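PDB 5Y0T: thermotoga maritima TmcAL from Thermotoga maritima, which belongs to the HIGH nucleotidyl transferase family of the HUP clan and has adenosine-5'-rp-alpha-thio-triphosphate bound in its pocket. Local coordinates for residues V96-I108 with G183-G195. Sequence-based numbering, arbitrary orientation.
With TAT (adenosine-5'-rp-alpha-thio-triphosphate), chain E.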
loop_
_atom_site.group_PDB
_atom_site.type_symbol
_atom_site.label_atom_id
_atom_site.label_comp_id
_atom_site.label_asym_id
_atom_site.label_seq_id
_atom_site.Cartn_x
_atom_site.Cartn_y
_atom_site.Cartn_z
ATOM N N VAL A 96 28.258 1.783 -27.961
ATOM C CA VAL A 96 28.842 2.850 -27.152
ATOM C C VAL A 96 30.333 2.606 -27.001
ATOM O O VAL A 96 30.725 1.491 -26.689
ATOM C CB VAL A 96 28.163 2.943 -25.774
ATOM C CG1 VAL A 96 29.025 3.773 -24.809
ATOM C CG2 VAL A 96 26.760 3.553 -25.925
ATOM N N THR A 97 31.162 3.587 -27.390
ATOM C CA THR A 97 32.615 3.443 -27.262
ATOM C C THR A 97 33.283 4.235 -26.136
ATOM O O THR A 97 34.387 3.885 -25.695
ATOM C CB THR A 97 33.306 3.845 -28.576
ATOM O OG1 THR A 97 32.988 5.209 -28.873
ATOM C CG2 THR A 97 32.828 2.950 -29.720
ATOM N N ASP A 98 32.586 5.259 -25.647
ATOM C CA ASP A 98 33.123 6.223 -24.698
ATOM C C ASP A 98 32.050 6.648 -23.725
ATOM O O ASP A 98 30.932 6.948 -24.123
ATOM C CB ASP A 98 33.662 7.486 -25.387
ATOM C CG ASP A 98 34.873 7.228 -26.256
ATOM O OD1 ASP A 98 34.692 6.884 -27.445
ATOM O OD2 ASP A 98 36.008 7.402 -25.758
ATOM N N VAL A 99 32.408 6.710 -22.452
ATOM C CA VAL A 99 31.511 7.251 -21.440
ATOM C C VAL A 99 32.225 8.355 -20.671
ATOM O O VAL A 99 33.389 8.200 -20.285
ATOM C CB VAL A 99 31.020 6.150 -20.464
ATOM C CG1 VAL A 99 30.373 6.774 -19.228
ATOM C CG2 VAL A 99 30.040 5.218 -21.174
ATOM N N VAL A 100 31.534 9.474 -20.484
ATOM C CA VAL A 100 32.065 10.632 -19.777
ATOM C C VAL A 100 31.203 10.950 -18.557
ATOM O O VAL A 100 29.990 11.133 -18.689
ATOM C CB VAL A 100 32.099 11.884 -20.682
ATOM C CG1 VAL A 100 32.650 13.072 -19.915
ATOM C CG2 VAL A 100 32.921 11.625 -21.945
ATOM N N PHE A 101 31.810 11.027 -17.379
ATOM C CA PHE A 101 31.044 11.414 -16.194
ATOM C C PHE A 101 31.682 12.608 -15.499
ATOM O O PHE A 101 32.895 12.771 -15.549
ATOM C CB PHE A 101 30.911 10.237 -15.212
ATOM C CG PHE A 101 32.232 9.603 -14.821
ATOM C CD1 PHE A 101 32.681 8.456 -15.467
ATOM C CD2 PHE A 101 32.994 10.124 -13.788
ATOM C CE1 PHE A 101 33.890 7.869 -15.112
ATOM C CE2 PHE A 101 34.198 9.539 -13.427
ATOM C CZ PHE A 101 34.642 8.409 -14.097
ATOM N N GLY A 102 30.861 13.427 -14.841
ATOM C CA GLY A 102 31.357 14.544 -14.064
ATOM C C GLY A 102 32.073 14.042 -12.826
ATOM O O GLY A 102 31.664 13.044 -12.225
ATOM N N SER A 103 33.137 14.743 -12.446
ATOM C CA SER A 103 34.039 14.290 -11.388
ATOM C C SER A 103 34.509 15.462 -10.524
ATOM O O SER A 103 34.780 16.551 -11.036
ATOM C CB SER A 103 35.227 13.553 -12.026
ATOM O OG SER A 103 36.342 13.461 -11.163
ATOM N N GLU A 104 34.599 15.259 -9.212
ATOM C CA GLU A 104 35.105 16.320 -8.348
ATOM C C GLU A 104 36.604 16.528 -8.553
ATOM O O GLU A 104 37.104 17.670 -8.531
ATOM C CB GLU A 104 34.818 16.012 -6.868
ATOM C CG GLU A 104 33.326 16.044 -6.490
ATOM C CD GLU A 104 32.624 14.705 -6.679
ATOM O OE1 GLU A 104 33.238 13.768 -7.251
ATOM O OE2 GLU A 104 31.450 14.591 -6.257
ATOM N N SER A 105 37.335 15.423 -8.675
ATOM C CA SER A 105 38.788 15.488 -8.835
ATOM C C SER A 105 39.213 15.690 -10.287
ATOM O O SER A 105 40.274 16.246 -10.542
ATOM C CB SER A 105 39.448 14.221 -8.298
ATOM O OG SER A 105 39.067 13.113 -9.094
ATOM N N ASN A 106 38.383 15.211 -11.220
ATOM C CA ASN A 106 38.733 15.152 -12.647
ATOM C C ASN A 106 40.034 14.361 -12.855
ATOM O O ASN A 106 40.884 14.713 -13.687
ATOM C CB ASN A 106 38.864 16.569 -13.236
ATOM C CG ASN A 106 38.844 16.574 -14.760
ATOM O OD1 ASN A 106 38.207 15.724 -15.388
ATOM N ND2 ASN A 106 39.564 17.518 -15.361
ATOM N N ASP A 107 40.213 13.316 -12.051
ATOM C CA ASP A 107 41.414 12.492 -12.146
ATOM C C ASP A 107 41.039 11.071 -12.570
ATOM O O ASP A 107 40.825 10.209 -11.714
ATOM C CB ASP A 107 42.104 12.491 -10.774
ATOM C CG ASP A 107 43.491 11.877 -10.792
ATOM O OD1 ASP A 107 43.847 11.187 -11.770
ATOM O OD2 ASP A 107 44.214 12.079 -9.788
ATOM N N ILE A 108 41.112 10.783 -13.867
ATOM C CA ILE A 108 40.577 9.520 -14.369
ATOM C C ILE A 108 41.542 8.387 -14.033
ATOM O O ILE A 108 41.130 7.253 -13.789
ATOM C CB ILE A 108 40.329 9.558 -15.898
ATOM C CG1 ILE A 108 39.725 8.242 -16.379
ATOM C CG2 ILE A 108 41.624 9.871 -16.659
ATOM C CD1 ILE A 108 38.292 8.031 -15.942
ATOM N N GLY A 183 33.442 -7.080 -18.720
ATOM C CA GLY A 183 34.347 -7.231 -19.848
ATOM C C GLY A 183 34.128 -6.202 -20.941
ATOM O O GLY A 183 34.429 -6.446 -22.097
ATOM N N SER A 184 33.629 -5.026 -20.578
ATOM C CA SER A 184 33.358 -3.991 -21.568
ATOM C C SER A 184 34.638 -3.300 -22.059
ATOM O O SER A 184 35.593 -3.139 -21.305
ATOM C CB SER A 184 32.402 -2.950 -20.984
ATOM O OG SER A 184 32.322 -1.810 -21.822
ATOM N N ASN A 185 34.643 -2.891 -23.325
ATOM C CA ASN A 185 35.768 -2.147 -23.898
ATOM C C ASN A 185 35.568 -0.631 -23.875
ATOM O O ASN A 185 36.358 0.125 -24.450
ATOM C CB ASN A 185 36.033 -2.615 -25.332
ATOM C CG ASN A 185 36.793 -3.927 -25.373
ATOM O OD1 ASN A 185 37.417 -4.319 -24.386
ATOM N ND2 ASN A 185 36.750 -4.610 -26.512
ATOM N N ILE A 186 34.492 -0.188 -23.245
ATOM C CA ILE A 186 34.203 1.247 -23.164
ATOM C C ILE A 186 35.366 2.045 -22.558
ATOM O O ILE A 186 35.964 1.634 -21.556
ATOM C CB ILE A 186 32.911 1.500 -22.347
ATOM C CG1 ILE A 186 31.680 1.033 -23.140
ATOM C CG2 ILE A 186 32.788 2.982 -21.967
ATOM C CD1 ILE A 186 30.373 1.020 -22.325
ATOM N N ARG A 187 35.713 3.165 -23.197
ATOM C CA ARG A 187 36.689 4.100 -22.643
ATOM C C ARG A 187 35.994 5.113 -21.737
ATOM O O ARG A 187 35.039 5.759 -22.165
ATOM C CB ARG A 187 37.439 4.833 -23.760
ATOM C CG ARG A 187 38.357 3.943 -24.591
ATOM C CD ARG A 187 38.950 4.720 -25.761
ATOM N NE ARG A 187 37.911 5.215 -26.664
ATOM C CZ ARG A 187 37.700 4.749 -27.889
ATOM N NH1 ARG A 187 38.480 3.793 -28.377
ATOM N NH2 ARG A 187 36.739 5.265 -28.641
ATOM N N PHE A 188 36.471 5.250 -20.498
ATOM C CA PHE A 188 35.869 6.181 -19.536
ATOM C C PHE A 188 36.672 7.477 -19.427
ATOM O O PHE A 188 37.895 7.480 -19.580
ATOM C CB PHE A 188 35.719 5.515 -18.151
ATOM C CG PHE A 188 34.613 4.490 -18.107
ATOM C CD1 PHE A 188 34.862 3.168 -18.449
ATOM C CD2 PHE A 188 33.321 4.865 -17.791
ATOM C CE1 PHE A 188 33.840 2.232 -18.438
ATOM C CE2 PHE A 188 32.281 3.936 -17.779
ATOM C CZ PHE A 188 32.537 2.622 -18.098
ATOM N N HIS A 189 35.969 8.584 -19.226
ATOM C CA HIS A 189 36.602 9.906 -19.146
ATOM C C HIS A 189 35.934 10.688 -18.028
ATOM O O HIS A 189 34.748 10.525 -17.806
ATOM C CB HIS A 189 36.447 10.703 -20.439
ATOM C CG HIS A 189 36.767 9.936 -21.681
ATOM N ND1 HIS A 189 37.929 10.133 -22.393
ATOM C CD2 HIS A 189 36.066 8.990 -22.351
ATOM C CE1 HIS A 189 37.937 9.332 -23.444
ATOM N NE2 HIS A 189 36.824 8.620 -23.436
ATOM N N THR A 190 36.688 11.557 -17.365
ATOM C CA THR A 190 36.116 12.501 -16.409
ATOM C C THR A 190 36.063 13.879 -17.035
ATOM O O THR A 190 36.874 14.204 -17.902
ATOM C CB THR A 190 36.946 12.621 -15.095
ATOM O OG1 THR A 190 38.222 13.216 -15.392
ATOM C CG2 THR A 190 37.171 11.277 -14.456
ATOM N N ILE A 191 35.085 14.678 -16.621
ATOM C CA ILE A 191 35.205 16.118 -16.763
ATOM C C ILE A 191 35.021 16.733 -15.379
ATOM O O ILE A 191 34.376 16.143 -14.514
ATOM C CB ILE A 191 34.183 16.701 -17.785
ATOM C CG1 ILE A 191 32.733 16.342 -17.422
ATOM C CG2 ILE A 191 34.524 16.224 -19.191
ATOM C CD1 ILE A 191 32.006 17.441 -16.672
ATOM N N LYS A 192 35.605 17.911 -15.170
ATOM C CA LYS A 192 35.529 18.566 -13.873
ATOM C C LYS A 192 34.133 19.119 -13.575
ATOM O O LYS A 192 33.601 19.902 -14.357
ATOM C CB LYS A 192 36.538 19.717 -13.798
ATOM C CG LYS A 192 36.524 20.451 -12.449
ATOM C CD LYS A 192 37.244 19.648 -11.362
ATOM C CE LYS A 192 37.250 20.397 -10.023
ATOM N NZ LYS A 192 35.902 20.312 -9.360
ATOM N N ARG A 193 33.562 18.750 -12.432
ATOM C CA ARG A 193 32.336 19.410 -11.966
ATOM C C ARG A 193 32.620 20.810 -11.478
ATOM O O ARG A 193 33.603 21.027 -10.776
ATOM C CB ARG A 193 31.668 18.621 -10.845
ATOM C CG ARG A 193 31.065 17.309 -11.306
ATOM C CD ARG A 193 30.483 16.550 -10.131
ATOM N NE ARG A 193 29.447 17.324 -9.459
ATOM C CZ ARG A 193 28.143 17.141 -9.649
ATOM N NH1 ARG A 193 27.719 16.202 -10.497
ATOM N NH2 ARG A 193 27.266 17.892 -8.990
ATOM N N VAL A 194 31.751 21.754 -11.836
ATOM C CA VAL A 194 31.895 23.137 -11.393
ATOM C C VAL A 194 30.637 23.631 -10.671
ATOM O O VAL A 194 29.558 23.082 -10.847
ATOM C CB VAL A 194 32.194 24.085 -12.575
ATOM C CG1 VAL A 194 33.388 23.582 -13.371
ATOM C CG2 VAL A 194 30.969 24.237 -13.469
ATOM N N GLY A 195 30.775 24.693 -9.889
ATOM C CA GLY A 195 29.675 25.173 -9.069
ATOM C C GLY A 195 29.429 24.290 -7.856
ATOM O O GLY A 195 30.366 23.928 -7.146
HETATM N N1 TAT E . 29.407 20.456 -13.645
HETATM C C2 TAT E . 29.825 19.440 -14.424
HETATM N N3 TAT E . 29.144 18.290 -14.572
HETATM C C4 TAT E . 27.969 18.098 -13.926
HETATM C C5 TAT E . 27.436 19.165 -13.074
HETATM C C6 TAT E . 28.250 20.397 -12.957
HETATM N N6 TAT E . 27.839 21.433 -12.187
HETATM N N7 TAT E . 26.267 18.716 -12.572
HETATM C C8 TAT E . 26.055 17.468 -13.068
HETATM N N9 TAT E . 27.074 17.107 -13.874
HETATM P PA TAT E . 22.954 13.626 -13.008
HETATM P PB TAT E . 23.891 14.816 -10.490
HETATM P PG TAT E . 23.383 17.176 -8.900
HETATM C "C1'" TAT E . 27.206 15.814 -14.582
HETATM O O1A TAT E . 23.101 18.594 -9.368
HETATM O O1B TAT E . 23.502 14.008 -9.289
HETATM S S1G TAT E . 23.524 11.808 -12.618
HETATM C "C2'" TAT E . 27.191 14.666 -13.574
HETATM O "O2'" TAT E . 28.454 14.504 -12.928
HETATM O O2A TAT E . 21.640 13.817 -13.746
HETATM O O2B TAT E . 25.326 14.800 -10.952
HETATM O O2G TAT E . 22.241 16.588 -8.094
HETATM C "C3'" TAT E . 26.802 13.496 -14.450
HETATM O "O3'" TAT E . 27.954 12.938 -15.111
HETATM O O3A TAT E . 22.836 14.532 -11.676
HETATM O O3B TAT E . 23.415 16.352 -10.288
HETATM O O3G TAT E . 24.739 16.934 -8.284
HETATM C "C4'" TAT E . 25.888 14.138 -15.489
HETATM O "O4'" TAT E . 26.101 15.554 -15.439
HETATM C "C5'" TAT E . 24.410 13.857 -15.200
HETATM O "O5'" TAT E . 24.116 14.316 -13.880
HETATM O O HOH W 1 35.860 1.890 -26.698
#
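Arg193, just past strand 187-192, lies over Gly102 and Ser103 at the end of strand 98-103 and reaches on to the bound adenosine-5'-rp-alpha-thio-triphosphate (TAT). Its CB lies near Ser103 O, which accepts the Arg193 N-H at 2.9 Å; CG is 3.5 Å from Ser103 N, and CD stays over the Gly102-Ser103 peptide. A bend at chi3 (59°) then lays one guanidinium face over the adenine, near C5 and N7. At the tip NH1 donates to TAT O2B at 2.8 Å and more weakly to O2', while NH2 donates to O3G; a long cationic side chain thus spans base, ribose and phosphates. Gly102 suits this corner because a CB would collide with O2'; its N-H points straight at O3' (176°). At the strands' other end, Asp98 and Arg187 form a side-on salt bridge: NH2 meets OD1 on its syn side and NE reaches OD2 from above the carboxylate plane. Thr97 OG1 also donates to OD1, and His189 NE2 takes the anti lone pair of OD2 at 2.7 Å, so each oxygen has two donors, probably keeping the buried carboxylate ionised. The face carrying Val99, Phe101, Phe188 and Thr190 is largely apolar: branched Val99 lies alongside the Phe188 ring, suiting a buried face under helix 167-182. This parallel pair, with only helices between its strands and the nucleotide at their C-terminal ends, is a beta-alpha-beta type arrangement consistent with the Rossmann-like HUP fold.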